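Local coordinates for N5-carboxyaminoimidazole ribonucleotide synthetase (Bacillus anthracis, PDB 3QFF), which probably carries out the ATP-dependent carboxylation of aminoimidazole ribonucleotide with bicarbonate, giving N5-carboxyaminoimidazole ribonucleotide in purine biosynthesis, at residues A[335-347]-A[352-364]. Residues are numbered along the deposited sequence; the frame is centred on the assembly and turned at random.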
ATOM      1  N   ARG A 335      18.714 -11.548   1.306  1.00 36.41           N
ATOM      2  CA  ARG A 335      19.548 -10.618   0.555  1.00 36.49           C
ATOM      3  C   ARG A 335      18.728  -9.489  -0.059  1.00 36.35           C
ATOM      4  O   ARG A 335      19.245  -8.705  -0.864  1.00 35.88           O
ATOM      5  CB  ARG A 335      20.349 -11.347  -0.529  1.00 37.37           C
ATOM      6  CG  ARG A 335      21.215 -12.482  -0.007  1.00 39.94           C
ATOM      7  CD  ARG A 335      22.617 -12.407  -0.570  1.00 45.85           C
ATOM      8  NE  ARG A 335      22.695 -12.812  -1.975  1.00 50.32           N
ATOM      9  CZ  ARG A 335      23.833 -12.990  -2.647  1.00 53.29           C
ATOM     10  NH1 ARG A 335      25.006 -12.803  -2.049  1.00 55.06           N
ATOM     11  NH2 ARG A 335      23.803 -13.361  -3.922  1.00 54.50           N
ATOM     12  N   LEU A 336      17.468  -9.373   0.361  1.00 35.79           N
ATOM     13  CA  LEU A 336      16.527  -8.467  -0.295  1.00 35.47           C
ATOM     14  C   LEU A 336      16.449  -7.066   0.310  1.00 35.36           C
ATOM     15  O   LEU A 336      15.401  -6.412   0.239  1.00 35.46           O
ATOM     16  CB  LEU A 336      15.138  -9.103  -0.400  1.00 35.06           C
ATOM     17  CG  LEU A 336      15.029 -10.337  -1.303  1.00 35.73           C
ATOM     18  CD1 LEU A 336      13.628 -10.913  -1.221  1.00 35.68           C
ATOM     19  CD2 LEU A 336      15.381  -9.992  -2.751  1.00 35.16           C
ATOM     20  N   THR A 337      17.569  -6.602   0.864  1.00 34.85           N
ATOM     21  CA  THR A 337      17.704  -5.221   1.348  1.00 34.60           C
ATOM     22  C   THR A 337      17.469  -4.194   0.223  1.00 34.04           C
ATOM     23  O   THR A 337      17.965  -4.363  -0.900  1.00 33.70           O
ATOM     24  CB  THR A 337      19.087  -4.986   2.026  1.00 34.78           C
ATOM     25  OG1 THR A 337      19.164  -3.642   2.538  1.00 37.33           O
ATOM     26  CG2 THR A 337      20.211  -5.192   1.047  1.00 34.52           C
ATOM     27  N   GLY A 338      16.703  -3.145   0.522  1.00 33.06           N
ATOM     28  CA  GLY A 338      16.368  -2.115  -0.467  1.00 32.17           C
ATOM     29  C   GLY A 338      15.478  -2.620  -1.602  1.00 31.60           C
ATOM     30  O   GLY A 338      15.344  -1.956  -2.634  1.00 31.89           O
ATOM     31  N   CYS A 339      14.876  -3.792  -1.402  1.00 30.36           N
ATOM     32  CA  CYS A 339      14.012  -4.430  -2.381  1.00 30.17           C
ATOM     33  C   CYS A 339      12.644  -4.579  -1.748  1.00 29.61           C
ATOM     34  O   CYS A 339      12.543  -4.878  -0.550  1.00 30.11           O
ATOM     35  CB  CYS A 339      14.544  -5.813  -2.768  1.00 29.96           C
ATOM     36  SG  CYS A 339      16.202  -5.811  -3.491  1.00 33.14           S
ATOM     37  N   TYR A 340      11.598  -4.372  -2.541  1.00 27.55           N
ATOM     38  CA  TYR A 340      10.226  -4.415  -2.029  1.00 26.26           C
ATOM     39  C   TYR A 340       9.420  -5.470  -2.774  1.00 25.88           C
ATOM     40  O   TYR A 340       9.047  -5.300  -3.952  1.00 24.23           O
ATOM     41  CB  TYR A 340       9.599  -3.006  -2.057  1.00 26.03           C
ATOM     42  CG  TYR A 340      10.425  -2.074  -1.203  1.00 26.64           C
ATOM     43  CD1 TYR A 340      11.508  -1.376  -1.747  1.00 26.33           C
ATOM     44  CD2 TYR A 340      10.192  -1.972   0.174  1.00 26.85           C
ATOM     45  CE1 TYR A 340      12.316  -0.555  -0.959  1.00 28.17           C
ATOM     46  CE2 TYR A 340      10.991  -1.141   0.974  1.00 29.08           C
ATOM     47  CZ  TYR A 340      12.049  -0.444   0.404  1.00 28.57           C
ATOM     48  OH  TYR A 340      12.853   0.355   1.186  1.00 29.57           O
ATOM     49  N   LEU A 341       9.182  -6.570  -2.065  1.00 24.64           N
ATOM     50  CA  LEU A 341       8.625  -7.774  -2.658  1.00 24.75           C
ATOM     51  C   LEU A 341       7.107  -7.734  -2.723  1.00 24.17           C
ATOM     52  O   LEU A 341       6.444  -7.393  -1.744  1.00 24.82           O
ATOM     53  CB  LEU A 341       9.103  -9.004  -1.867  1.00 25.07           C
ATOM     54  CG  LEU A 341       8.734 -10.421  -2.310  1.00 26.58           C
ATOM     55  CD1 LEU A 341       9.213 -10.719  -3.747  1.00 28.65           C
ATOM     56  CD2 LEU A 341       9.312 -11.441  -1.327  1.00 28.43           C
ATOM     57  N   HIS A 342       6.565  -8.067  -3.890  1.00 23.71           N
ATOM     58  CA  HIS A 342       5.138  -8.316  -4.042  1.00 24.12           C
ATOM     59  C   HIS A 342       4.919  -9.728  -4.553  1.00 24.36           C
ATOM     60  O   HIS A 342       5.510 -10.132  -5.553  1.00 24.75           O
ATOM     61  CB  HIS A 342       4.510  -7.269  -4.963  1.00 24.03           C
ATOM     62  CG  HIS A 342       4.726  -5.871  -4.473  1.00 23.70           C
ATOM     63  ND1 HIS A 342       3.757  -5.157  -3.801  1.00 24.70           N
ATOM     64  CD2 HIS A 342       5.830  -5.091  -4.480  1.00 23.31           C
ATOM     65  CE1 HIS A 342       4.246  -3.978  -3.454  1.00 23.69           C
ATOM     66  NE2 HIS A 342       5.508  -3.923  -3.838  1.00 23.99           N
ATOM     67  N   LEU A 343       4.104 -10.491  -3.845  1.00 24.59           N
ATOM     68  CA  LEU A 343       3.770 -11.829  -4.312  1.00 25.25           C
ATOM     69  C   LEU A 343       2.257 -11.979  -4.379  1.00 25.18           C
ATOM     70  O   LEU A 343       1.541 -11.504  -3.505  1.00 24.36           O
ATOM     71  CB  LEU A 343       4.439 -12.909  -3.450  1.00 25.53           C
ATOM     72  CG  LEU A 343       5.977 -12.919  -3.455  1.00 25.60           C
ATOM     73  CD1 LEU A 343       6.527 -13.913  -2.428  1.00 25.19           C
ATOM     74  CD2 LEU A 343       6.541 -13.253  -4.833  1.00 24.71           C
ATOM     75  N   TYR A 344       1.782 -12.632  -5.432  1.00 25.07           N
ATOM     76  CA  TYR A 344       0.376 -12.546  -5.808  1.00 26.55           C
ATOM     77  C   TYR A 344      -0.532 -13.627  -5.197  1.00 27.77           C
ATOM     78  O   TYR A 344      -1.752 -13.554  -5.319  1.00 27.72           O
ATOM     79  CB  TYR A 344       0.257 -12.554  -7.344  1.00 26.24           C
ATOM     80  CG  TYR A 344       1.101 -11.514  -8.081  1.00 23.94           C
ATOM     81  CD1 TYR A 344       1.593 -11.778  -9.369  1.00 23.15           C
ATOM     82  CD2 TYR A 344       1.376 -10.262  -7.517  1.00 22.19           C
ATOM     83  CE1 TYR A 344       2.342 -10.829 -10.080  1.00 21.92           C
ATOM     84  CE2 TYR A 344       2.138  -9.301  -8.216  1.00 21.80           C
ATOM     85  CZ  TYR A 344       2.606  -9.598  -9.499  1.00 21.21           C
ATOM     86  OH  TYR A 344       3.340  -8.674 -10.182  1.00 21.36           O
ATOM     87  N   GLY A 345       0.054 -14.621  -4.538  1.00 29.15           N
ATOM     88  CA  GLY A 345      -0.737 -15.686  -3.904  1.00 30.79           C
ATOM     89  C   GLY A 345      -1.243 -16.748  -4.869  1.00 32.44           C
ATOM     90  O   GLY A 345      -2.273 -17.376  -4.623  1.00 31.90           O
ATOM     91  N   LYS A 346      -0.526 -16.935  -5.973  1.00 34.28           N
ATOM     92  CA  LYS A 346      -0.846 -17.993  -6.914  1.00 36.85           C
ATOM     93  C   LYS A 346      -0.280 -19.317  -6.399  1.00 39.30           C
ATOM     94  O   LYS A 346       0.810 -19.361  -5.817  1.00 39.14           O
ATOM     95  CB  LYS A 346      -0.307 -17.669  -8.312  1.00 36.58           C
ATOM     96  CG  LYS A 346      -1.087 -16.576  -9.045  1.00 34.12           C
ATOM     97  CD  LYS A 346      -0.304 -16.073 -10.247  1.00 32.11           C
ATOM     98  CE  LYS A 346      -1.080 -15.006 -11.043  1.00 28.91           C
ATOM     99  NZ  LYS A 346      -0.384 -14.690 -12.349  1.00 26.95           N
ATOM    100  N   GLU A 347      -1.036 -20.389  -6.614  1.00 42.41           N
ATOM    101  CA  GLU A 347      -0.671 -21.708  -6.104  1.00 45.17           C
ATOM    102  C   GLU A 347       0.330 -22.410  -7.023  1.00 45.97           C
ATOM    103  O   GLU A 347       1.460 -22.700  -6.619  1.00 46.64           O
ATOM    104  CB  GLU A 347      -1.925 -22.559  -5.915  1.00 45.77           C
ATOM    105  CG  GLU A 347      -1.820 -23.551  -4.775  1.00 48.72           C
ATOM    106  CD  GLU A 347      -2.684 -24.775  -5.003  1.00 53.11           C
ATOM    107  OE1 GLU A 347      -3.903 -24.613  -5.269  1.00 54.50           O
ATOM    108  OE2 GLU A 347      -2.139 -25.899  -4.923  1.00 54.25           O
ATOM    109  N   GLN A 352       6.390 -19.658 -16.881  1.00 37.21           N
ATOM    110  CA  GLN A 352       6.250 -18.305 -17.418  1.00 36.91           C
ATOM    111  C   GLN A 352       5.102 -17.525 -16.780  1.00 35.64           C
ATOM    112  O   GLN A 352       4.789 -16.406 -17.196  1.00 35.72           O
ATOM    113  CB  GLN A 352       6.125 -18.342 -18.944  1.00 37.25           C
ATOM    114  CG  GLN A 352       7.442 -18.679 -19.647  1.00 39.65           C
ATOM    115  CD  GLN A 352       7.391 -18.443 -21.151  1.00 43.58           C
ATOM    116  OE1 GLN A 352       6.458 -18.870 -21.833  1.00 44.26           O
ATOM    117  NE2 GLN A 352       8.414 -17.775 -21.678  1.00 45.34           N
ATOM    118  N   ARG A 353       4.491 -18.114 -15.759  1.00 34.11           N
ATOM    119  CA  ARG A 353       3.413 -17.464 -15.030  1.00 32.93           C
ATOM    120  C   ARG A 353       4.040 -16.386 -14.144  1.00 31.39           C
ATOM    121  O   ARG A 353       5.096 -16.599 -13.546  1.00 30.51           O
ATOM    122  CB  ARG A 353       2.652 -18.497 -14.199  1.00 33.12           C
ATOM    123  CG  ARG A 353       1.494 -17.962 -13.378  1.00 35.37           C
ATOM    124  CD  ARG A 353       0.654 -19.118 -12.842  1.00 39.48           C
ATOM    125  NE  ARG A 353      -0.290 -19.592 -13.848  1.00 43.21           N
ATOM    126  CZ  ARG A 353      -0.969 -20.736 -13.781  1.00 46.03           C
ATOM    127  NH1 ARG A 353      -0.813 -21.559 -12.747  1.00 46.78           N
ATOM    128  NH2 ARG A 353      -1.810 -21.058 -14.755  1.00 46.51           N
ATOM    129  N   LYS A 354       3.394 -15.228 -14.100  1.00 29.68           N
ATOM    130  CA  LYS A 354       3.841 -14.115 -13.279  1.00 28.47           C
ATOM    131  C   LYS A 354       3.400 -14.369 -11.849  1.00 27.35           C
ATOM    132  O   LYS A 354       2.206 -14.420 -11.571  1.00 27.49           O
ATOM    133  CB  LYS A 354       3.273 -12.792 -13.827  1.00 28.62           C
ATOM    134  CG  LYS A 354       3.944 -12.348 -15.136  1.00 28.56           C
ATOM    135  CD  LYS A 354       3.181 -11.213 -15.816  1.00 29.69           C
ATOM    136  CE  LYS A 354       3.770 -10.928 -17.223  1.00 30.55           C
ATOM    137  NZ  LYS A 354       3.028  -9.814 -17.881  1.00 29.08           N
ATOM    138  N   MET A 355       4.368 -14.560 -10.952  1.00 27.08           N
ATOM    139  CA  MET A 355       4.090 -14.937  -9.549  1.00 26.59           C
ATOM    140  C   MET A 355       4.186 -13.734  -8.612  1.00 25.89           C
ATOM    141  O   MET A 355       3.598 -13.742  -7.538  1.00 25.35           O
ATOM    142  CB  MET A 355       5.064 -16.032  -9.065  1.00 26.97           C
ATOM    143  CG  MET A 355       5.124 -17.277  -9.992  1.00 27.81           C
ATOM    144  SD  MET A 355       3.549 -18.126 -10.174  1.00 32.58           S
ATOM    145  CE  MET A 355       3.321 -18.782  -8.513  1.00 29.72           C
ATOM    146  N   GLY A 356       4.958 -12.731  -9.024  1.00 24.75           N
ATOM    147  CA  GLY A 356       5.123 -11.499  -8.270  1.00 23.70           C
ATOM    148  C   GLY A 356       6.010 -10.523  -9.005  1.00 23.08           C
ATOM    149  O   GLY A 356       6.278 -10.680 -10.218  1.00 22.99           O
ATOM    150  N   HIS A 357       6.464  -9.510  -8.272  1.00 22.57           N
ATOM    151  CA  HIS A 357       7.502  -8.594  -8.739  1.00 21.88           C
ATOM    152  C   HIS A 357       8.265  -8.031  -7.540  1.00 22.41           C
ATOM    153  O   HIS A 357       7.766  -8.043  -6.405  1.00 22.43           O
ATOM    154  CB  HIS A 357       6.908  -7.458  -9.600  1.00 21.63           C
ATOM    155  CG  HIS A 357       5.996  -6.537  -8.847  1.00 20.27           C
ATOM    156  ND1 HIS A 357       4.642  -6.772  -8.721  1.00 18.93           N
ATOM    157  CD2 HIS A 357       6.237  -5.366  -8.211  1.00 18.22           C
ATOM    158  CE1 HIS A 357       4.093  -5.792  -8.024  1.00 17.65           C
ATOM    159  NE2 HIS A 357       5.038  -4.928  -7.701  1.00 17.48           N
ATOM    160  N   VAL A 358       9.473  -7.546  -7.785  1.00 21.75           N
ATOM    161  CA  VAL A 358      10.206  -6.842  -6.754  1.00 22.72           C
ATOM    162  C   VAL A 358      10.590  -5.460  -7.277  1.00 22.49           C
ATOM    163  O   VAL A 358      11.089  -5.329  -8.402  1.00 22.68           O
ATOM    164  CB  VAL A 358      11.435  -7.667  -6.233  1.00 23.12           C
ATOM    165  CG1 VAL A 358      12.398  -8.000  -7.364  1.00 23.64           C
ATOM    166  CG2 VAL A 358      12.160  -6.937  -5.099  1.00 24.20           C
ATOM    167  N   ASN A 359      10.317  -4.435  -6.465  1.00 21.71           N
ATOM    168  CA  ASN A 359      10.731  -3.075  -6.750  1.00 21.54           C
ATOM    169  C   ASN A 359      12.003  -2.735  -5.993  1.00 22.87           C
ATOM    170  O   ASN A 359      12.009  -2.675  -4.749  1.00 22.39           O
ATOM    171  CB  ASN A 359       9.609  -2.098  -6.377  1.00 21.38           C
ATOM    172  CG  ASN A 359       8.464  -2.135  -7.370  1.00 20.61           C
ATOM    173  OD1 ASN A 359       8.671  -2.418  -8.558  1.00 22.40           O
ATOM    174  ND2 ASN A 359       7.258  -1.866  -6.900  1.00 20.65           N
ATOM    175  N   ILE A 360      13.076  -2.523  -6.745  1.00 23.28           N
ATOM    176  CA  ILE A 360      14.367  -2.212  -6.166  1.00 24.36           C
ATOM    177  C   ILE A 360      14.569  -0.708  -6.217  1.00 25.41           C
ATOM    178  O   ILE A 360      14.783  -0.137  -7.296  1.00 25.39           O
ATOM    179  CB  ILE A 360      15.522  -2.914  -6.928  1.00 23.99           C
ATOM    180  CG1 ILE A 360      15.264  -4.414  -7.060  1.00 23.65           C
ATOM    181  CG2 ILE A 360      16.875  -2.646  -6.234  1.00 25.08           C
ATOM    182  CD1 ILE A 360      16.221  -5.115  -8.047  1.00 24.45           C
ATOM    183  N   LEU A 361      14.510  -0.079  -5.046  1.00 26.52           N
ATOM    184  CA  LEU A 361      14.629   1.365  -4.912  1.00 28.28           C
ATOM    185  C   LEU A 361      16.066   1.762  -4.598  1.00 28.96           C
ATOM    186  O   LEU A 361      16.719   1.140  -3.757  1.00 29.66           O
ATOM    187  CB  LEU A 361      13.692   1.862  -3.802  1.00 28.22           C
ATOM    188  CG  LEU A 361      12.339   2.507  -4.147  1.00 30.57           C
ATOM    189  CD1 LEU A 361      11.470   1.648  -5.046  1.00 30.51           C
ATOM    190  CD2 LEU A 361      11.606   2.825  -2.859  1.00 29.59           C
ATOM    191  N   ASN A 362      16.565   2.785  -5.288  1.00 29.88           N
ATOM    192  CA  ASN A 362      17.923   3.287  -5.076  1.00 30.40           C
ATOM    193  C   ASN A 362      18.059   4.682  -5.653  1.00 31.24           C
ATOM    194  O   ASN A 362      17.422   5.000  -6.668  1.00 30.86           O
ATOM    195  CB  ASN A 362      18.970   2.345  -5.704  1.00 30.19           C
ATOM    196  CG  ASN A 362      20.358   2.518  -5.088  1.00 30.09           C
ATOM    197  OD1 ASN A 362      21.100   3.433  -5.434  1.00 29.38           O
ATOM    198  ND2 ASN A 362      20.697   1.643  -4.155  1.00 29.44           N
ATOM    199  N   ASP A 363      18.880   5.518  -5.014  1.00 32.25           N
ATOM    200  CA  ASP A 363      19.177   6.854  -5.542  1.00 33.74           C
ATOM    201  C   ASP A 363      19.843   6.777  -6.911  1.00 33.70           C
ATOM    202  O   ASP A 363      19.688   7.676  -7.730  1.00 33.67           O
ATOM    203  CB  ASP A 363      20.081   7.646  -4.592  1.00 34.13           C
ATOM    204  CG  ASP A 363      19.365   8.113  -3.335  1.00 37.58           C
ATOM    205  OD1 ASP A 363      20.026   8.157  -2.277  1.00 40.37           O
ATOM    206  OD2 ASP A 363      18.153   8.440  -3.392  1.00 42.25           O
ATOM    207  N   ASN A 364      20.589   5.705  -7.153  1.00 34.26           N
ATOM    208  CA  ASN A 364      21.252   5.517  -8.444  1.00 35.04           C
ATOM    209  C   ASN A 364      20.690   4.295  -9.173  1.00 34.41           C
ATOM    210  O   ASN A 364      20.739   3.167  -8.668  1.00 33.70           O
ATOM    211  CB  ASN A 364      22.789   5.465  -8.263  1.00 35.36           C
ATOM    212  CG  ASN A 364      23.551   5.231  -9.574  1.00 38.40           C
ATOM    213  OD1 ASN A 364      23.081   4.532 -10.477  1.00 42.13           O
ATOM    214  ND2 ASN A 364      24.752   5.802  -9.667  1.00 41.03           N
TER
HETATM  215  O   HOH W   1       2.032 -15.853  -6.648  1.00 34.47           O
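Tyr-344 lays its ring flat on the backbone of Gly-356, whose CA sits 3.4 Å from the ring centroid and over one face. The same CA also approaches His-342 O at 3.1 Å in a CA-H...O contact. Beyond the glycine the phenol reaches His-357, its OH 2.7 Å from ND1 in a hydrogen bond whose donor could be either group; these two rings meet rim to rim, planes 48° apart. His-357 turns its CG between the backbone N and the carbonyl carbon (chi1 65°), which swings the imidazole back over the neighbouring strand. There its face receives His-342 CB, 3.7 Å from the centroid, while the two imidazoles lie nearly parallel (9°) but so offset that little of one ring lies over the other. His-342 NE2 is bonded to Asp-288, which also takes a hydrogen bond from Asn-359 ND2, so one carboxylate links both strands.

The backbone beneath is an antiparallel hairpin in the PurK C-terminal family region. Strand 354-361 also pairs with 316-322, a classic beta bulge at Met-355 and Gly-356 facing Ile-321; 339-343 is outermost within the chain, and Leu-343 makes backbone hydrogen bonds to the second subunit. The opposite face carries apolar contacts, with Cys-339 CB against Val-358 CG2 at 3.5 Å. Back on the histidine face, Tyr-340 sets CE1 3.9 Å from Leu-361 CD2 and sends its OH to the carboxylate of Glu-291 and the backbone N of Glu-309, both of the second subunit.

Toward the connecting turn, the extended chain of Lys-346 brings NZ to Lys-354 O, 2.7 Å away and in the carbonyl plane, with Gln-24 OE1 as a second partner. A water joins Lys-346 N to Met-355 O. Hydrogen bonds thus fix both imidazoles in rotation, His-342 through Asp-288 and His-357 through Tyr-344.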